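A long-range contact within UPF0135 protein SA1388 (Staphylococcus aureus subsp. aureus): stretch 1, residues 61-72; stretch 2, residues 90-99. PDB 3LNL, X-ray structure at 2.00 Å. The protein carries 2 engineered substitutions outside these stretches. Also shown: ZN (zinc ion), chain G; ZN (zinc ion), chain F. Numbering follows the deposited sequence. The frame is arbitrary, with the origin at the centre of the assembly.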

# COMPACT_ATOMS: atom_id res chain seq x y z
N GLY B 61 39.01 -29.93 -0.85
CA GLY B 61 39.85 -28.91 -1.45
C GLY B 61 39.15 -28.05 -2.49
O GLY B 61 39.79 -27.45 -3.33
N TYR B 62 37.82 -27.97 -2.43
CA TYR B 62 37.08 -27.09 -3.33
C TYR B 62 36.75 -25.75 -2.65
O TYR B 62 36.29 -25.74 -1.51
CB TYR B 62 35.78 -27.75 -3.78
CG TYR B 62 35.94 -29.05 -4.56
CD1 TYR B 62 37.18 -29.50 -5.03
CD2 TYR B 62 34.84 -29.82 -4.84
CE1 TYR B 62 37.30 -30.69 -5.78
CE2 TYR B 62 34.95 -31.02 -5.55
CZ TYR B 62 36.17 -31.43 -6.02
OH TYR B 62 36.19 -32.63 -6.70
N ASN B 63 36.91 -24.64 -3.39
CA ASN B 63 36.68 -23.31 -2.80
C ASN B 63 35.44 -22.65 -3.33
O ASN B 63 35.21 -21.47 -3.04
CB ASN B 63 37.91 -22.41 -2.95
CG ASN B 63 38.09 -21.92 -4.37
OD1 ASN B 63 37.46 -22.45 -5.26
ND2 ASN B 63 38.96 -20.92 -4.59
N THR B 64 34.60 -23.39 -4.04
CA THR B 64 33.38 -22.83 -4.62
C THR B 64 32.22 -23.79 -4.43
O THR B 64 32.33 -25.00 -4.78
CB THR B 64 33.57 -22.53 -6.12
OG1 THR B 64 34.71 -21.68 -6.27
CG2 THR B 64 32.32 -21.85 -6.77
N ILE B 65 31.12 -23.25 -3.88
CA ILE B 65 29.88 -23.98 -3.71
C ILE B 65 28.85 -23.25 -4.52
O ILE B 65 28.73 -22.02 -4.40
CB ILE B 65 29.45 -24.11 -2.22
CG1 ILE B 65 30.54 -24.87 -1.45
CG2 ILE B 65 28.02 -24.81 -2.05
CD1 ILE B 65 30.40 -24.86 0.09
N ILE B 66 28.12 -24.00 -5.35
CA ILE B 66 26.93 -23.49 -5.99
C ILE B 66 25.68 -24.19 -5.40
O ILE B 66 25.50 -25.41 -5.57
CB ILE B 66 26.93 -23.73 -7.51
CG1 ILE B 66 28.14 -23.10 -8.19
CG2 ILE B 66 25.59 -23.09 -8.12
CD1 ILE B 66 28.27 -23.44 -9.69
N SER B 67 24.83 -23.43 -4.72
CA SER B 67 23.63 -23.98 -4.14
C SER B 67 22.43 -23.50 -4.94
O SER B 67 22.53 -22.52 -5.68
CB SER B 67 23.49 -23.57 -2.65
OG SER B 67 23.18 -22.17 -2.52
N HIS B 68 21.31 -24.21 -4.80
CA HIS B 68 20.06 -23.76 -5.34
C HIS B 68 19.47 -22.69 -4.41
O HIS B 68 19.23 -21.56 -4.82
CB HIS B 68 19.08 -24.91 -5.52
CG HIS B 68 17.78 -24.51 -6.14
ND1 HIS B 68 17.70 -23.67 -7.23
CD2 HIS B 68 16.51 -24.83 -5.82
CE1 HIS B 68 16.44 -23.55 -7.59
NE2 HIS B 68 15.68 -24.14 -6.68
N HIS B 69 19.30 -23.04 -3.15
CA HIS B 69 18.69 -22.14 -2.21
C HIS B 69 19.73 -21.11 -1.74
O HIS B 69 20.87 -21.49 -1.42
CB HIS B 69 18.11 -22.87 -1.03
CG HIS B 69 16.91 -23.71 -1.37
ND1 HIS B 69 16.59 -24.85 -0.67
CD2 HIS B 69 15.97 -23.57 -2.33
CE1 HIS B 69 15.49 -25.38 -1.18
NE2 HIS B 69 15.04 -24.58 -2.13
N PRO B 70 19.35 -19.85 -1.66
CA PRO B 70 20.30 -18.81 -1.25
C PRO B 70 20.48 -18.85 0.27
O PRO B 70 19.53 -18.74 1.03
CB PRO B 70 19.62 -17.51 -1.74
CG PRO B 70 18.21 -17.82 -1.82
CD PRO B 70 18.07 -19.28 -2.09
N LEU B 71 21.72 -18.99 0.72
CA LEU B 71 21.99 -19.08 2.14
C LEU B 71 21.63 -17.75 2.81
O LEU B 71 21.23 -17.73 3.98
CB LEU B 71 23.46 -19.39 2.35
CG LEU B 71 23.99 -19.55 3.77
CD1 LEU B 71 23.27 -20.73 4.50
CD2 LEU B 71 25.51 -19.73 3.76
N ILE B 72 21.84 -16.66 2.08
CA ILE B 72 21.40 -15.33 2.53
C ILE B 72 20.22 -14.99 1.67
O ILE B 72 20.34 -14.94 0.44
CB ILE B 72 22.48 -14.26 2.39
CG1 ILE B 72 23.69 -14.61 3.26
CG2 ILE B 72 21.90 -12.81 2.81
CD1 ILE B 72 24.94 -13.72 2.95
N LYS B 90 32.13 -19.56 8.54
CA LYS B 90 33.02 -20.63 8.14
C LYS B 90 33.42 -20.49 6.67
O LYS B 90 34.58 -20.71 6.35
CB LYS B 90 32.41 -22.00 8.46
CG LYS B 90 33.42 -23.18 8.23
CD LYS B 90 33.30 -24.26 9.29
CE LYS B 90 34.46 -25.24 9.33
NZ LYS B 90 33.98 -26.38 10.17
N LEU B 91 32.48 -20.11 5.80
CA LEU B 91 32.77 -19.87 4.36
C LEU B 91 33.87 -18.83 4.24
O LEU B 91 34.87 -19.02 3.56
CB LEU B 91 31.50 -19.40 3.60
CG LEU B 91 30.44 -20.49 3.41
CD1 LEU B 91 29.00 -19.95 3.08
CD2 LEU B 91 30.94 -21.49 2.33
N ILE B 92 33.67 -17.73 4.96
CA ILE B 92 34.57 -16.61 4.87
C ILE B 92 35.93 -16.96 5.45
O ILE B 92 36.97 -16.65 4.87
CB ILE B 92 33.95 -15.35 5.53
CG1 ILE B 92 32.75 -14.90 4.71
CG2 ILE B 92 35.00 -14.22 5.61
CD1 ILE B 92 31.81 -13.82 5.40
N GLN B 93 35.93 -17.63 6.56
CA GLN B 93 37.16 -17.89 7.20
C GLN B 93 38.02 -18.89 6.41
O GLN B 93 39.25 -18.83 6.50
CB GLN B 93 36.91 -18.38 8.63
CG GLN B 93 36.56 -17.19 9.49
CD GLN B 93 36.49 -17.50 10.94
OE1 GLN B 93 35.93 -18.52 11.32
NE2 GLN B 93 36.97 -16.54 11.78
N HIS B 94 37.37 -19.76 5.63
CA HIS B 94 38.08 -20.70 4.77
C HIS B 94 38.18 -20.27 3.32
O HIS B 94 38.53 -21.08 2.47
CB HIS B 94 37.40 -22.07 4.86
CG HIS B 94 37.62 -22.73 6.19
ND1 HIS B 94 38.65 -23.64 6.40
CD2 HIS B 94 37.00 -22.56 7.39
CE1 HIS B 94 38.63 -24.02 7.67
NE2 HIS B 94 37.65 -23.37 8.29
N ASP B 95 37.87 -19.00 3.03
CA ASP B 95 37.92 -18.50 1.66
C ASP B 95 37.14 -19.38 0.67
O ASP B 95 37.61 -19.69 -0.42
CB ASP B 95 39.37 -18.33 1.23
CG ASP B 95 40.07 -17.22 2.03
OD1 ASP B 95 40.92 -17.55 2.83
OD2 ASP B 95 39.71 -16.05 1.88
N ILE B 96 35.93 -19.79 1.09
CA ILE B 96 35.03 -20.49 0.24
C ILE B 96 34.01 -19.50 -0.32
O ILE B 96 33.44 -18.63 0.40
CB ILE B 96 34.26 -21.61 0.98
CG1 ILE B 96 35.20 -22.50 1.82
CG2 ILE B 96 33.43 -22.43 -0.03
CD1 ILE B 96 36.07 -23.41 1.06
N ASN B 97 33.80 -19.60 -1.61
CA ASN B 97 32.87 -18.79 -2.32
C ASN B 97 31.55 -19.54 -2.52
O ASN B 97 31.55 -20.72 -2.87
CB ASN B 97 33.45 -18.45 -3.70
CG ASN B 97 34.82 -17.88 -3.63
OD1 ASN B 97 34.98 -16.72 -3.28
ND2 ASN B 97 35.83 -18.69 -3.96
N LEU B 98 30.44 -18.83 -2.37
CA LEU B 98 29.11 -19.41 -2.45
C LEU B 98 28.30 -18.63 -3.47
O LEU B 98 28.06 -17.43 -3.29
CB LEU B 98 28.39 -19.38 -1.07
CG LEU B 98 26.93 -19.90 -1.12
CD1 LEU B 98 26.88 -21.42 -1.57
CD2 LEU B 98 26.19 -19.70 0.20
N ILE B 99 27.84 -19.33 -4.49
CA ILE B 99 26.96 -18.76 -5.52
C ILE B 99 25.59 -19.44 -5.43
O ILE B 99 25.52 -20.65 -5.24
CB ILE B 99 27.56 -19.06 -6.94
CG1 ILE B 99 28.92 -18.35 -7.10
CG2 ILE B 99 26.53 -18.77 -8.09
CD1 ILE B 99 29.84 -18.96 -8.28
ZN ZN G . 13.46 -24.18 -6.67
ZN ZN F . 13.08 -24.48 -3.18
O HOH W 1 39.98 -19.99 -2.01
O HOH W 2 12.81 -22.65 -1.93
O HOH W 3 11.03 -23.94 -3.86
O HOH W 4 13.51 -23.17 -4.84
O HOH W 5 11.34 -23.98 -6.15

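The strand that begins at Thr-64 and the strand that begins at Asn-97 run side by side and parallel, their directions 21° apart, and a ladder of backbone hydrogen bonds joins them. Asn-97 N donates to Asn-63 O (2.7 Å), Ile-65 N to Asn-97 O (2.8 Å), Ile-99 N to Ile-65 O (2.8 Å) and Ser-67 N to Ile-99 O (2.9 Å). In a parallel pair each bonding residue on one strand reaches two residues of the other, so Ile-65 gives its N to Asn-97 and its O to Ile-99. The same oxygens also receive CA-H...O contacts, as from Leu-98 CA to Ile-65 O at 3.3 Å.

Side chains alternate across this ladder. Ile-65 and Leu-98 share one face, and that face meets the end of the helix that opens stretch 2. Beta-branched Ile-65 suits an extended backbone; with chi1 m and chi2 t, its CG2 lies 3.6 Å from Leu-98 CD1, while its CD1 reaches out to Leu-91 CD2 (4.1 Å) and Ile-96 CG2 (3.9 Å). Leu-98 takes the t,p rotamer, which brings the end of its side chain nearer the first stretch and sets CD2 3.5 Å from Leu-71 CB. Leu-71, also t,p, points toward stretch 2 from the loop and places its CD2 3.6 Å from Leu-91 CD1. Leu-91, in the m,t rotamer common for leucine in helices, thus touches both Ile-65 and Leu-71, and this apolar cluster packs helix against sheet.

The other face carries Thr-64, Ile-66, Asn-97 and Ile-99. Ile-66 and Ile-99 are both m,t, and the pair packs loosely, with Ile-66 CG1 4.3 Å from Ile-99 CB; Thr-64 CG2 adds a contact to Ile-99 CD1 at 4.1 Å. Thr-64, with chi1 m, uses its hydroxyl locally: OG1 donates to Asn-63 OD1 at 3.0 Å. Methyl and hydroxyl together let threonine serve an apolar neighbour and a polar one.

Polar side chains gather where the pairing begins. Asn-97, at chi1 m, turns its amide back so that ND2 donates to Asn-63 O (3.0 Å), the oxygen already bound by its own backbone N; the 131° angle is far less straight than the 179° of the backbone bond. Asn-63, at chi1 p, accepts from Thr-64 through OD1, and its ND2 donates to water 1 (2.9 Å), which donates in turn to Asp-95 O (2.9 Å), bridging the stretches just before the strands. Asp-95 itself has positive phi in the tight turn after the helix, where Ile-96 N returns to Leu-91 O at 2.8 Å. Ile-96 then adopts m,m, a bend that carries CD1 to within 3.5 Å of Tyr-62 O.

Ser-67, whose N makes the last of the four ladder bonds, sits at chi1 p and donates from OG to His-69 O (2.6 Å), tying down the turn that holds two zinc ligands: His-68 NE2 and His-69 NE2 each bind a different zinc ion at 2.2 Å.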